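Local coordinates for protein beta-galactosidase (Marinomonas sp. ef1, PDB 6Y2K) that hydrolyses terminal non-reducing beta-D-galactose residues of beta-galactosides, as a cold-active, hexameric glycoside hydrolase of family 42, at residues A21-R26 with A373-A378; A173-W178 with M185-F190; E280-T285 with C439-E444. All coordinates share one frame; numbering follows the deposited sequence.

Contact 1 (A21-R26 with A373-A378); sequences AQHMRR and AQEAEA. With GOL (glycerol), chain J.
The imidazole of His23 carries the carboxylate of Glu375 at its edge and a glycerol over one face: OE2 lies in the ring plane off NE2, while glycerol O3 stands 3.4 Å above the plane, offset toward the rim. The pair is a His-carboxylate hydrogen bond on the outer surface of the TIM barrel, joining helix 17-27, which follows the first barrel strand, to the loop that leads into helix 377-395. The bond from His23 NE2 to Glu375 OE2 is short, 2.7 Å, and almost straight at 176°. It reaches OE2 on the anti side, somewhat out of the carboxylate plane, and the two flat groups are nearly coplanar, 23° apart. With CG anti to the backbone N (chi1 -162°), the ring of His23 is carried off the helix toward the loop; Glu375 answers with a chain extended beyond CG. The other carboxylate oxygen, OE1, forms a salt bridge with Lys380, so the group is gripped at both oxygens and its rotation is probably well fixed. Trp354 packs edge-to-face with the His23 ring.

The glycerol, probably from the crystallisation liquor, reaches from the loop to the helix alongside this bond. Its O1 accepts a hydrogen bond from the backbone N of Glu375 at 3.0 Å. At its far end, O3 takes only a weak bond from Arg26 NH1. The guanidinium of Arg26 folds back over its own helix through a bend at chi3, with the CA of His23 3.6 Å above its plane and over its centre, and NH1 also pairs with Glu19. From the loop, the amide of Gln374 comes up to the same end as the Glu375 backbone, its NE2 3.1 Å from glycerol O1.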
# COMPACT_ATOMS: atom_id res chain seq x y z
N ALA A 21 39.99 40.28 -9.78
CA ALA A 21 40.03 41.02 -8.52
C ALA A 21 39.04 42.19 -8.49
O ALA A 21 38.39 42.44 -7.47
CB ALA A 21 41.44 41.51 -8.23
N GLN A 22 38.92 42.91 -9.61
CA GLN A 22 37.96 44.02 -9.74
C GLN A 22 36.51 43.51 -9.65
O GLN A 22 35.70 44.09 -8.94
CB GLN A 22 38.18 44.77 -11.07
CG GLN A 22 39.48 45.56 -11.10
CD GLN A 22 39.81 46.14 -12.47
OE1 GLN A 22 39.46 45.58 -13.52
NE2 GLN A 22 40.52 47.26 -12.46
N HIS A 23 36.24 42.42 -10.35
CA HIS A 23 34.92 41.77 -10.32
C HIS A 23 34.58 41.32 -8.88
O HIS A 23 33.49 41.60 -8.39
CB HIS A 23 34.92 40.59 -11.32
CG HIS A 23 33.56 40.10 -11.71
ND1 HIS A 23 33.36 39.28 -12.79
CD2 HIS A 23 32.34 40.31 -11.17
CE1 HIS A 23 32.08 39.00 -12.90
NE2 HIS A 23 31.43 39.62 -11.93
N MET A 24 35.52 40.68 -8.20
CA MET A 24 35.32 40.30 -6.79
C MET A 24 34.89 41.50 -5.92
O MET A 24 33.92 41.42 -5.16
CB MET A 24 36.61 39.70 -6.20
CG MET A 24 36.92 38.29 -6.70
SD MET A 24 38.60 37.78 -6.30
CE MET A 24 38.74 36.32 -7.34
N ARG A 25 35.60 42.61 -6.08
CA ARG A 25 35.29 43.84 -5.35
C ARG A 25 33.87 44.31 -5.66
O ARG A 25 33.13 44.65 -4.74
CB ARG A 25 36.33 44.93 -5.67
CG ARG A 25 36.19 46.21 -4.86
CD ARG A 25 37.26 47.23 -5.24
NE ARG A 25 37.43 48.25 -4.21
CZ ARG A 25 38.36 49.20 -4.23
NH1 ARG A 25 39.23 49.26 -5.23
NH2 ARG A 25 38.43 50.08 -3.25
N ARG A 26 33.48 44.31 -6.94
CA ARG A 26 32.14 44.76 -7.35
C ARG A 26 31.03 43.98 -6.66
O ARG A 26 30.01 44.55 -6.29
CB ARG A 26 31.94 44.67 -8.87
CG ARG A 26 32.75 45.69 -9.66
CD ARG A 26 32.26 45.88 -11.09
NE ARG A 26 32.44 44.71 -11.97
CZ ARG A 26 33.57 44.38 -12.60
NH1 ARG A 26 33.59 43.29 -13.38
NH2 ARG A 26 34.70 45.09 -12.46
N ALA A 373 33.71 32.40 -17.72
CA ALA A 373 33.80 33.66 -16.97
C ALA A 373 32.53 34.54 -16.92
O ALA A 373 32.57 35.63 -16.36
CB ALA A 373 35.02 34.48 -17.41
N GLN A 374 31.41 34.07 -17.48
CA GLN A 374 30.12 34.75 -17.28
C GLN A 374 29.59 34.41 -15.88
O GLN A 374 29.89 33.33 -15.35
CB GLN A 374 29.10 34.33 -18.35
CG GLN A 374 29.47 34.75 -19.76
CD GLN A 374 29.53 36.26 -19.92
OE1 GLN A 374 30.54 36.80 -20.36
NE2 GLN A 374 28.47 36.96 -19.54
N GLU A 375 28.82 35.32 -15.30
CA GLU A 375 28.30 35.13 -13.94
C GLU A 375 27.30 33.96 -13.87
O GLU A 375 26.52 33.74 -14.81
CB GLU A 375 27.64 36.42 -13.39
CG GLU A 375 28.65 37.47 -12.94
CD GLU A 375 28.02 38.66 -12.21
OE1 GLU A 375 26.79 38.83 -12.27
OE2 GLU A 375 28.75 39.43 -11.54
N ALA A 376 27.39 33.20 -12.79
CA ALA A 376 26.42 32.17 -12.46
C ALA A 376 25.55 32.71 -11.33
O ALA A 376 25.75 33.83 -10.88
CB ALA A 376 27.13 30.89 -12.02
N GLU A 377 24.61 31.89 -10.87
CA GLU A 377 23.57 32.34 -9.94
C GLU A 377 24.10 32.91 -8.62
O GLU A 377 23.55 33.90 -8.11
CB GLU A 377 22.57 31.19 -9.67
CG GLU A 377 21.57 30.94 -10.81
CD GLU A 377 22.12 30.28 -12.08
OE1 GLU A 377 23.32 29.91 -12.17
OE2 GLU A 377 21.32 30.12 -13.02
N ALA A 378 25.17 32.33 -8.08
CA ALA A 378 25.71 32.79 -6.79
C ALA A 378 26.25 34.22 -6.80
O ALA A 378 26.28 34.87 -5.75
CB ALA A 378 26.78 31.84 -6.28
C1 GOL J . 29.17 39.13 -16.89
O1 GOL J . 28.42 37.95 -16.59
C2 GOL J . 30.40 39.27 -15.98
O2 GOL J . 31.22 38.09 -16.07
C3 GOL J . 31.22 40.50 -16.37
O3 GOL J . 31.37 41.39 -15.25

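Contact 2 (A173-W178 with M185-F190); sequences ALNKAW and MDYRSF
Asn175 and Tyr187 are joined by two hydrogen bonds, the side-chain amide of one pairing with both the backbone N and the backbone O of the other. This ties the end region of helix 171-178 to the irregular chain that follows it, in the TIM-barrel part of the enzyme. Asn175 ND2 gives the shorter bond, 2.8 Å to Tyr187 O, lying in the amide plane and meeting a lone pair of the carbonyl. In return, Tyr187 N reaches Asn175 OD1 at 3.1 Å, nearly straight at 174° but tilted 29° from the carbonyl plane. With CG beside the backbone N (chi1 -73°), Asn175 offers its oxygen and its nitrogen to the same residue. OD1 has a second donor in Asn180, which further limits turning of the amide.

Apolar contacts lie beside these bonds. Trp178 CZ3 touches Tyr187 CE2 at 4.0 Å, the two side chains crossing at about a right angle, and Leu174 CD2 sits over the centre of the Trp178 ring. The other methyl of Leu174, CD1, meets the Phe190 ring at its edge.

Farther out, Trp178 is fixed by a bond from NE1 to Asp210 and by a stack with His207, while Leu164 of helix 154-168 packs against both Leu174 and Trp178. Asp186 carries the contact to the third subunit of the hexamer, its OD2 hydrogen-bonded to OG of Ser40 there. Within the loop itself, the carbonyl oxygen of Met185 stands 3.2 Å above the plane of the Tyr187 ring, over its centre.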
# COMPACT_ATOMS: atom_id res chain seq x y z
N ALA A 173 50.79 -2.06 32.64
CA ALA A 173 49.72 -1.09 32.84
C ALA A 173 48.74 -1.05 31.68
O ALA A 173 47.53 -0.93 31.89
CB ALA A 173 50.30 0.30 33.09
N LEU A 174 49.26 -1.17 30.45
CA LEU A 174 48.41 -1.24 29.26
C LEU A 174 47.54 -2.51 29.29
O LEU A 174 46.33 -2.42 29.00
CB LEU A 174 49.26 -1.18 27.99
CG LEU A 174 48.56 -1.29 26.62
CD1 LEU A 174 49.38 -0.58 25.54
CD2 LEU A 174 48.26 -2.75 26.25
N ASN A 175 48.13 -3.66 29.62
CA ASN A 175 47.38 -4.93 29.67
C ASN A 175 46.24 -4.87 30.68
O ASN A 175 45.16 -5.41 30.43
CB ASN A 175 48.30 -6.13 29.98
CG ASN A 175 49.19 -6.52 28.81
OD1 ASN A 175 48.79 -6.45 27.63
ND2 ASN A 175 50.40 -6.99 29.13
N LYS A 176 46.48 -4.20 31.81
CA LYS A 176 45.46 -4.02 32.82
C LYS A 176 44.34 -3.09 32.35
O LYS A 176 43.16 -3.39 32.53
CB LYS A 176 46.07 -3.49 34.12
CG LYS A 176 45.13 -3.63 35.32
CD LYS A 176 45.64 -2.88 36.54
CE LYS A 176 44.56 -2.81 37.61
NZ LYS A 176 45.07 -2.14 38.84
N ALA A 177 44.72 -1.96 31.76
CA ALA A 177 43.77 -0.99 31.21
C ALA A 177 42.89 -1.54 30.07
O ALA A 177 41.71 -1.22 30.01
CB ALA A 177 44.51 0.27 30.76
N TRP A 178 43.48 -2.34 29.19
CA TRP A 178 42.76 -2.94 28.04
C TRP A 178 42.00 -4.24 28.39
O TRP A 178 41.18 -4.71 27.59
CB TRP A 178 43.74 -3.26 26.90
CG TRP A 178 44.31 -2.10 26.16
CD1 TRP A 178 44.35 -0.78 26.55
CD2 TRP A 178 44.98 -2.15 24.89
NE1 TRP A 178 44.96 -0.02 25.59
CE2 TRP A 178 45.37 -0.83 24.56
CE3 TRP A 178 45.26 -3.18 23.98
CZ2 TRP A 178 46.03 -0.52 23.37
CZ3 TRP A 178 45.93 -2.86 22.80
CH2 TRP A 178 46.31 -1.55 22.51
N MET A 185 45.04 -11.95 25.04
CA MET A 185 45.59 -10.84 24.25
C MET A 185 46.88 -10.23 24.84
O MET A 185 47.52 -9.39 24.19
CB MET A 185 44.52 -9.75 24.06
CG MET A 185 43.42 -10.09 23.06
SD MET A 185 42.23 -8.76 22.73
CE MET A 185 41.36 -8.66 24.30
N ASP A 186 47.26 -10.65 26.05
CA ASP A 186 48.39 -10.02 26.79
C ASP A 186 49.67 -9.88 25.98
O ASP A 186 50.14 -10.84 25.37
CB ASP A 186 48.71 -10.82 28.06
CG ASP A 186 47.63 -10.72 29.13
OD1 ASP A 186 47.25 -9.58 29.50
OD2 ASP A 186 47.16 -11.79 29.60
N TYR A 187 50.22 -8.66 25.97
CA TYR A 187 51.49 -8.35 25.32
C TYR A 187 52.65 -8.35 26.32
O TYR A 187 52.52 -7.86 27.44
CB TYR A 187 51.40 -6.97 24.63
CG TYR A 187 50.24 -6.91 23.68
CD1 TYR A 187 50.32 -7.50 22.41
CD2 TYR A 187 49.04 -6.32 24.05
CE1 TYR A 187 49.24 -7.46 21.54
CE2 TYR A 187 47.96 -6.28 23.18
CZ TYR A 187 48.06 -6.86 21.93
OH TYR A 187 46.99 -6.83 21.06
N ARG A 188 53.78 -8.91 25.89
CA ARG A 188 55.02 -8.88 26.67
C ARG A 188 55.73 -7.52 26.60
O ARG A 188 56.54 -7.20 27.48
CB ARG A 188 56.00 -9.94 26.15
CG ARG A 188 55.51 -11.37 26.26
CD ARG A 188 56.65 -12.34 26.00
NE ARG A 188 57.27 -12.13 24.68
CZ ARG A 188 58.46 -12.60 24.30
NH1 ARG A 188 59.20 -13.34 25.13
NH2 ARG A 188 58.91 -12.34 23.08
N SER A 189 55.46 -6.76 25.54
CA SER A 189 56.10 -5.47 25.31
C SER A 189 55.26 -4.64 24.35
O SER A 189 54.39 -5.16 23.65
CB SER A 189 57.49 -5.69 24.70
OG SER A 189 57.39 -6.28 23.40
N PHE A 190 55.52 -3.34 24.29
CA PHE A 190 54.82 -2.48 23.34
C PHE A 190 55.06 -2.91 21.90
O PHE A 190 54.14 -2.82 21.09
CB PHE A 190 55.19 -1.02 23.54
CG PHE A 190 54.74 -0.46 24.86
CD1 PHE A 190 53.38 -0.30 25.13
CD2 PHE A 190 55.66 -0.09 25.84
CE1 PHE A 190 52.95 0.22 26.34
CE2 PHE A 190 55.22 0.42 27.06
CZ PHE A 190 53.87 0.58 27.31

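Contact 3 (E280-T285 with C439-E444); sequences EDEKHT and CYRMYE
Arg441 NH1 is shared by two carboxylates: it bonds Glu282 OE2 across the contact at 2.8 Å and Glu444 OE2, one turn along its own helix, at 2.9 Å. The three residues make a salt-bridge network. Toward Glu282 the guanidinium is end-on, NH1 and NH2 each taking one oxygen, with NH2 to OE1 at 2.9 Å and a donor angle of 167°. Both oxygens use their syn lone pairs, and the planes are nearly coplanar, 18° apart, as in a bidentate Arg-carboxylate pair. Glu444 OE2 is met differently, from above its carboxylate plane.

The side chains of Glu282 and Arg441 come from opposite directions. Glu282 is extended beyond CG, whereas Arg441 bends at chi2 (-62°) before straightening toward its partner. NH2 also donates to the backbone O of Leu277, and Thr279 N bonds Glu282 OE1. Between the acids, Glu282 OE2 lies 3.7 Å from Glu444 OE1, a like-charge approach that the shared arginine would offset; Glu444 OE1 is also bonded by His291. A leucine in place of Arg441 would probably leave Glu282 and Glu444 facing each other without the charge between them, and Glu282 freer to turn.

The network bridges two domains: helix 280-285 belongs to the TIM-barrel part and helix 435-448 to the trimerisation domain. Nearby, Tyr440 and Tyr443 of helix 435-448 pack on helix 294-305, and Tyr443 also touches strand 453-456 at the border of the mixed sheet.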
# COMPACT_ATOMS: atom_id res chain seq x y z
N GLU A 280 14.51 9.25 3.80
CA GLU A 280 14.07 9.40 2.41
C GLU A 280 13.19 10.64 2.24
O GLU A 280 13.38 11.40 1.28
CB GLU A 280 13.39 8.13 1.88
CG GLU A 280 14.35 7.21 1.13
CD GLU A 280 15.71 7.13 1.80
OE1 GLU A 280 16.76 7.26 1.12
OE2 GLU A 280 15.73 6.96 3.03
N ASP A 281 12.25 10.86 3.16
CA ASP A 281 11.40 12.05 3.14
C ASP A 281 12.21 13.35 3.18
O ASP A 281 11.94 14.27 2.41
CB ASP A 281 10.38 12.05 4.28
CG ASP A 281 9.25 11.03 4.07
OD1 ASP A 281 9.09 10.50 2.94
OD2 ASP A 281 8.52 10.77 5.05
N GLU A 282 13.20 13.43 4.07
CA GLU A 282 14.09 14.61 4.16
C GLU A 282 14.88 14.87 2.87
O GLU A 282 14.99 16.02 2.42
CB GLU A 282 15.05 14.48 5.34
CG GLU A 282 14.35 14.64 6.69
CD GLU A 282 15.23 14.29 7.89
OE1 GLU A 282 16.14 13.44 7.78
OE2 GLU A 282 14.99 14.84 8.97
N LYS A 283 15.42 13.80 2.28
CA LYS A 283 16.18 13.91 1.03
C LYS A 283 15.33 14.45 -0.10
O LYS A 283 15.83 15.21 -0.94
CB LYS A 283 16.78 12.55 0.63
CG LYS A 283 17.91 12.09 1.56
CD LYS A 283 18.34 10.66 1.27
CE LYS A 283 19.34 10.16 2.30
NZ LYS A 283 20.69 10.76 2.14
N HIS A 284 14.05 14.08 -0.12
CA HIS A 284 13.10 14.55 -1.11
C HIS A 284 12.62 15.97 -0.80
O HIS A 284 12.68 16.85 -1.66
CB HIS A 284 11.91 13.59 -1.24
CG HIS A 284 10.99 13.94 -2.37
ND1 HIS A 284 9.81 14.62 -2.19
CD2 HIS A 284 11.12 13.76 -3.71
CE1 HIS A 284 9.23 14.82 -3.36
NE2 HIS A 284 10.00 14.31 -4.30
N THR A 285 12.15 16.19 0.42
CA THR A 285 11.59 17.50 0.83
C THR A 285 12.58 18.64 0.69
O THR A 285 12.22 19.72 0.22
CB THR A 285 11.10 17.43 2.30
OG1 THR A 285 10.04 16.48 2.38
CG2 THR A 285 10.62 18.80 2.83
N CYS A 439 22.95 13.04 18.64
CA CYS A 439 23.25 14.45 18.92
C CYS A 439 22.50 15.38 17.96
O CYS A 439 21.86 16.36 18.38
CB CYS A 439 24.76 14.74 18.85
SG CYS A 439 25.78 14.01 20.16
N TYR A 440 22.53 15.03 16.67
CA TYR A 440 21.86 15.80 15.63
C TYR A 440 20.35 15.85 15.83
O TYR A 440 19.75 16.89 15.65
CB TYR A 440 22.18 15.22 14.24
CG TYR A 440 21.78 16.10 13.09
CD1 TYR A 440 20.51 16.00 12.51
CD2 TYR A 440 22.67 17.02 12.55
CE1 TYR A 440 20.15 16.81 11.44
CE2 TYR A 440 22.32 17.81 11.47
CZ TYR A 440 21.05 17.71 10.92
OH TYR A 440 20.71 18.49 9.85
N ARG A 441 19.74 14.72 16.19
CA ARG A 441 18.29 14.66 16.42
C ARG A 441 17.84 15.37 17.72
O ARG A 441 16.74 15.94 17.77
CB ARG A 441 17.78 13.22 16.37
CG ARG A 441 17.96 12.54 15.02
CD ARG A 441 17.20 13.23 13.90
NE ARG A 441 17.50 12.67 12.58
CZ ARG A 441 17.07 13.18 11.42
NH1 ARG A 441 16.30 14.27 11.39
NH2 ARG A 441 17.40 12.60 10.27
N MET A 442 18.70 15.36 18.74
CA MET A 442 18.44 16.18 19.94
C MET A 442 18.52 17.67 19.57
O MET A 442 17.68 18.46 19.99
CB MET A 442 19.41 15.86 21.08
CG MET A 442 19.22 14.47 21.69
SD MET A 442 19.87 14.34 23.38
CE MET A 442 18.49 15.02 24.31
N TYR A 443 19.50 18.01 18.74
CA TYR A 443 19.69 19.38 18.25
C TYR A 443 18.50 19.85 17.39
O TYR A 443 18.03 20.98 17.56
CB TYR A 443 21.01 19.49 17.48
CG TYR A 443 21.34 20.87 16.96
CD1 TYR A 443 21.96 21.83 17.77
CD2 TYR A 443 21.05 21.21 15.65
CE1 TYR A 443 22.28 23.09 17.28
CE2 TYR A 443 21.36 22.47 15.14
CZ TYR A 443 21.97 23.40 15.96
OH TYR A 443 22.25 24.64 15.45
N GLU A 444 18.04 18.99 16.49
CA GLU A 444 16.87 19.28 15.65
C GLU A 444 15.64 19.63 16.49
O GLU A 444 14.92 20.58 16.16
CB GLU A 444 16.55 18.10 14.73
CG GLU A 444 15.29 18.25 13.89
CD GLU A 444 15.03 17.05 13.00
OE1 GLU A 444 14.71 17.25 11.81
OE2 GLU A 444 15.15 15.91 13.49

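Contacts 1 and 2 lie within the TIM-barrel part, on opposite sides of the chain's centre, their centres about 60 Å apart. Along the chain contact 2 is nested inside the long loop closed by contact 1, which joins helix 17-27 near the barrel's start to the lead-in of helix 377-395 after its last strand. Contact 3 follows contact 2 in series and crosses contact 1; its centre lies about 34 Å from contact 1 and 42 Å from contact 2. Of the three, it is the one whose segments fall in different parts, barrel and trimerisation domain. Each contact has residues that meet another subunit, the second for contacts 1 and 3 and the third for contact 2, in keeping with the hexameric assembly.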